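Local coordinates for protein putative sugar phosphate isomerase (Acidithiobacillus ferrooxidans, PDB 3L2H) that is of unproven function but belongs to the metal-binding cupins and may act as a sugar phosphate isomerase, at residues 137-142 / 151-156. Residues are numbered along the deposited sequence; the frame is centred on the assembly and turned at random. Where two conformers were deposited one is given.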
ATOM      1  N   ARG B 137       3.016  20.110  13.524  1.00 14.84           N
ATOM      2  CA  ARG B 137       2.626  18.891  12.854  1.00 15.81           C
ATOM      3  C   ARG B 137       3.566  18.730  11.678  1.00 16.17           C
ATOM      4  O   ARG B 137       3.774  19.677  10.908  1.00 16.12           O
ATOM      5  CB  ARG B 137       1.186  18.961  12.360  1.00 16.05           C
ATOM      6  CG  ARG B 137       0.764  17.725  11.538  1.00 17.17           C
ATOM      7  CD  ARG B 137      -0.749  17.607  11.418  1.00 16.95           C
ATOM      8  NE  ARG B 137      -1.323  17.120  12.656  1.00 17.69           N
ATOM      9  CZ  ARG B 137      -2.618  16.904  12.837  1.00 17.75           C
ATOM     10  NH1 ARG B 137      -3.480  17.114  11.838  1.00 18.89           N
ATOM     11  NH2 ARG B 137      -3.057  16.453  13.992  1.00 18.09           N
ATOM     12  N   LEU B 138       4.121  17.531  11.547  1.00 15.43           N
ATOM     13  CA  LEU B 138       4.958  17.183  10.401  1.00 16.13           C
ATOM     14  C   LEU B 138       4.202  16.253   9.440  1.00 16.59           C
ATOM     15  O   LEU B 138       3.727  15.233   9.863  1.00 16.67           O
ATOM     16  CB  LEU B 138       6.198  16.464  10.864  1.00 17.21           C
ATOM     17  CG  LEU B 138       7.098  15.857   9.780  1.00 18.07           C
ATOM     18  CD1 LEU B 138       7.763  16.930   8.963  1.00 17.45           C
ATOM     19  CD2 LEU B 138       8.132  14.924  10.437  1.00 18.17           C
ATOM     20  N   TYR B 139       4.137  16.618   8.161  1.00 16.30           N
ATOM     21  CA  TYR B 139       3.553  15.785   7.153  1.00 15.70           C
ATOM     22  C   TYR B 139       4.744  15.299   6.351  1.00 16.52           C
ATOM     23  O   TYR B 139       5.502  16.128   5.832  1.00 16.40           O
ATOM     24  CB  TYR B 139       2.642  16.584   6.250  1.00 15.41           C
ATOM     25  CG  TYR B 139       1.487  17.282   6.910  1.00 15.15           C
ATOM     26  CD1 TYR B 139       0.265  16.649   7.080  1.00 15.32           C
ATOM     27  CD2 TYR B 139       1.612  18.598   7.330  1.00 15.00           C
ATOM     28  CE1 TYR B 139      -0.814  17.350   7.697  1.00 15.03           C
ATOM     29  CE2 TYR B 139       0.597  19.262   7.946  1.00 14.79           C
ATOM     30  CZ  TYR B 139      -0.644  18.637   8.091  1.00 14.76           C
ATOM     31  OH  TYR B 139      -1.642  19.360   8.669  1.00 14.66           O
ATOM     32  N   ARG B 140       4.962  13.977   6.315  1.00 16.25           N
ATOM     33  CA  ARG B 140       6.069  13.427   5.561  1.00 16.83           C
ATOM     34  C   ARG B 140       5.496  12.571   4.442  1.00 15.98           C
ATOM     35  O   ARG B 140       4.765  11.638   4.686  1.00 15.25           O
ATOM     36  CB  ARG B 140       7.005  12.613   6.448  1.00 17.54           C
ATOM     37  CG  ARG B 140       8.245  12.177   5.682  1.00 18.37           C
ATOM     38  CD  ARG B 140       9.236  11.369   6.554  1.00 20.01           C
ATOM     39  NE  ARG B 140       8.630  10.309   7.319  1.00 20.21           N
ATOM     40  CZ  ARG B 140       8.234   9.157   6.800  1.00 21.85           C
ATOM     41  NH1 ARG B 140       8.331   8.948   5.499  1.00 22.75           N
ATOM     42  NH2 ARG B 140       7.649   8.249   7.567  1.00 22.78           N
ATOM     43  N   ASN B 141       5.860  12.926   3.231  1.00 16.63           N
ATOM     44  CA  ASN B 141       5.280  12.371   2.008  1.00 16.03           C
ATOM     45  C   ASN B 141       6.367  12.063   1.013  1.00 16.99           C
ATOM     46  O   ASN B 141       6.760  12.904   0.224  1.00 14.41           O
ATOM     47  CB  ASN B 141       4.230  13.367   1.454  1.00 15.77           C
ATOM     48  CG  ASN B 141       2.970  13.406   2.344  1.00 15.23           C
ATOM     49  OD1 ASN B 141       2.345  12.342   2.575  1.00 15.30           O
ATOM     50  ND2 ASN B 141       2.613  14.568   2.861  1.00 13.60           N
ATOM     51  N   ASN B 142       6.811  10.804   1.032  1.00 18.29           N
ATOM     52  CA  ASN B 142       7.918  10.388   0.173  1.00 20.73           C
ATOM     53  C   ASN B 142       9.045  11.405   0.042  1.00 22.99           C
ATOM     54  O   ASN B 142       9.337  11.882  -1.063  1.00 24.47           O
ATOM     55  CB  ASN B 142       7.411  10.161  -1.242  1.00 21.53           C
ATOM     56  CG  ASN B 142       6.670   8.862  -1.374  1.00 22.41           C
ATOM     57  OD1 ASN B 142       7.269   7.870  -1.821  1.00 25.08           O
ATOM     58  ND2 ASN B 142       5.429   8.821  -0.954  1.00 19.09           N
ATOM     59  N   ALA B 151      -1.536  26.101  14.638  1.00 15.26           N
ATOM     60  CA  ALA B 151      -2.512  27.143  14.443  1.00 16.16           C
ATOM     61  C   ALA B 151      -2.745  27.499  12.974  1.00 16.56           C
ATOM     62  O   ALA B 151      -3.742  28.145  12.654  1.00 16.97           O
ATOM     63  CB  ALA B 151      -2.105  28.426  15.246  1.00 16.05           C
ATOM     64  N   ASP B 152      -1.828  27.073  12.093  1.00 15.90           N
ATOM     65  CA  ASP B 152      -1.898  27.364  10.660  1.00 15.53           C
ATOM     66  C   ASP B 152      -2.584  26.254   9.866  1.00 16.52           C
ATOM     67  O   ASP B 152      -2.546  26.243   8.618  1.00 17.00           O
ATOM     68  CB  ASP B 152      -0.493  27.601  10.115  1.00 15.22           C
ATOM     69  CG  ASP B 152       0.139  28.852  10.680  1.00 14.82           C
ATOM     70  OD1 ASP B 152      -0.642  29.782  11.026  1.00 13.92           O
ATOM     71  OD2 ASP B 152       1.387  28.913  10.730  1.00 15.08           O
ATOM     72  N   ILE B 153      -3.209  25.318  10.581  1.00 16.76           N
ATOM     73  CA  ILE B 153      -3.853  24.197   9.937  1.00 16.96           C
ATOM     74  C   ILE B 153      -5.363  24.385  10.019  1.00 17.32           C
ATOM     75  O   ILE B 153      -5.943  24.446  11.108  1.00 16.55           O
ATOM     76  CB  ILE B 153      -3.456  22.854  10.572  1.00 17.28           C
ATOM     77  CG1 ILE B 153      -1.942  22.674  10.554  1.00 16.99           C
ATOM     78  CG2 ILE B 153      -4.142  21.669   9.865  1.00 17.03           C
ATOM     79  CD1 ILE B 153      -1.516  21.477  11.466  1.00 17.67           C
ATOM     80  N   ARG B 154      -6.004  24.472   8.865  0.60 17.92           N
ATOM     81  CA  ARG B 154      -7.459  24.570   8.828  0.60 18.86           C
ATOM     82  C   ARG B 154      -8.004  23.161   8.708  0.60 19.38           C
ATOM     83  O   ARG B 154      -7.801  22.506   7.690  0.60 19.30           O
ATOM     84  CB  ARG B 154      -7.931  25.423   7.653  0.60 19.26           C
ATOM     85  CG  ARG B 154      -7.343  26.836   7.567  0.60 20.27           C
ATOM     86  CD  ARG B 154      -7.968  27.908   8.561  0.60 20.15           C
ATOM     87  NE  ARG B 154      -7.640  27.677   9.964  0.60 20.40           N
ATOM     88  CZ  ARG B 154      -6.479  27.979  10.535  0.60 20.44           C
ATOM     89  NH1 ARG B 154      -5.498  28.560   9.857  0.60 20.12           N
ATOM     90  NH2 ARG B 154      -6.325  27.723  11.806  0.60 21.13           N
ATOM     91  N   VAL B 155      -8.677  22.675   9.754  1.00 19.61           N
ATOM     92  CA  VAL B 155      -9.200  21.320   9.785  1.00 21.06           C
ATOM     93  C   VAL B 155     -10.607  21.369   9.205  1.00 22.72           C
ATOM     94  O   VAL B 155     -11.532  21.873   9.835  1.00 22.80           O
ATOM     95  CB  VAL B 155      -9.156  20.749  11.220  1.00 21.85           C
ATOM     96  CG1 VAL B 155      -9.720  19.323  11.275  1.00 22.09           C
ATOM     97  CG2 VAL B 155      -7.712  20.773  11.744  1.00 21.26           C
ATOM     98  N   LEU B 156     -10.776  20.887   7.988  1.00 24.43           N
ATOM     99  CA  LEU B 156     -12.046  21.019   7.281  1.00 26.78           C
ATOM    100  C   LEU B 156     -12.945  19.849   7.585  1.00 29.57           C
ATOM    101  O   LEU B 156     -14.168  19.985   7.621  1.00 29.59           O
ATOM    102  CB  LEU B 156     -11.826  21.115   5.764  1.00 26.25           C
ATOM    103  CG  LEU B 156     -10.935  22.287   5.302  1.00 26.76           C
ATOM    104  CD1 LEU B 156     -10.742  22.313   3.807  1.00 26.22           C
ATOM    105  CD2 LEU B 156     -11.499  23.616   5.766  1.00 26.88           C
TER
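Ile153 reaches across to Arg137 and Tyr139, and its CD1 methyl does most of the touching. The apolar part is a van der Waals contact with the aliphatic base of the arginine: CD1 of Ile153 lies 3.8 Å from CB of Arg137 and 3.9 Å from its CD, the two side chains crossing at about a right angle. Against Tyr139 the isoleucine comes from the opposite direction and meets the phenol end, CD1 at 3.5 Å and CG2 at 3.6 Å from the tyrosine OH. Chi1 of Ile153 (-56°) sets CG1 beside the backbone N and CG2 anti to it, and the extended chi2 (168°) carries CD1 onward, which brings both methyls to the hydroxyl.

Strand 136-141 belongs to a four-stranded antiparallel sheet, and Tyr139 and Ile153 both touch Val148 of the adjoining strand 144-149. Within strand 136-141, CG of Arg137 sits 3.8 Å above the Tyr139 ring plane, offset toward the rim. The polar ends are engaged elsewhere: the guanidinium forms salt bridges with Asp130 and with Glu144 of the second subunit, while Tyr139 OH hydrogen-bonds Asn146 of that subunit, whose own Tyr139 ring stacks on this one. Beyond Ile153, Arg154 and Val155 pair antiparallel with a strand of the second subunit.

Replacing Ile153 by an alanine removes CD1 and CG2, which is likely to leave a gap beside the Tyr139 hydroxyl and the Arg137 methylenes. With just 130 Å² buried, the chemistry implies a small van der Waals contact, isoleucine methyls packing on a hydroxyl and arginine methylenes whose polar groups bond elsewhere, beside the interface of two cupin subunits.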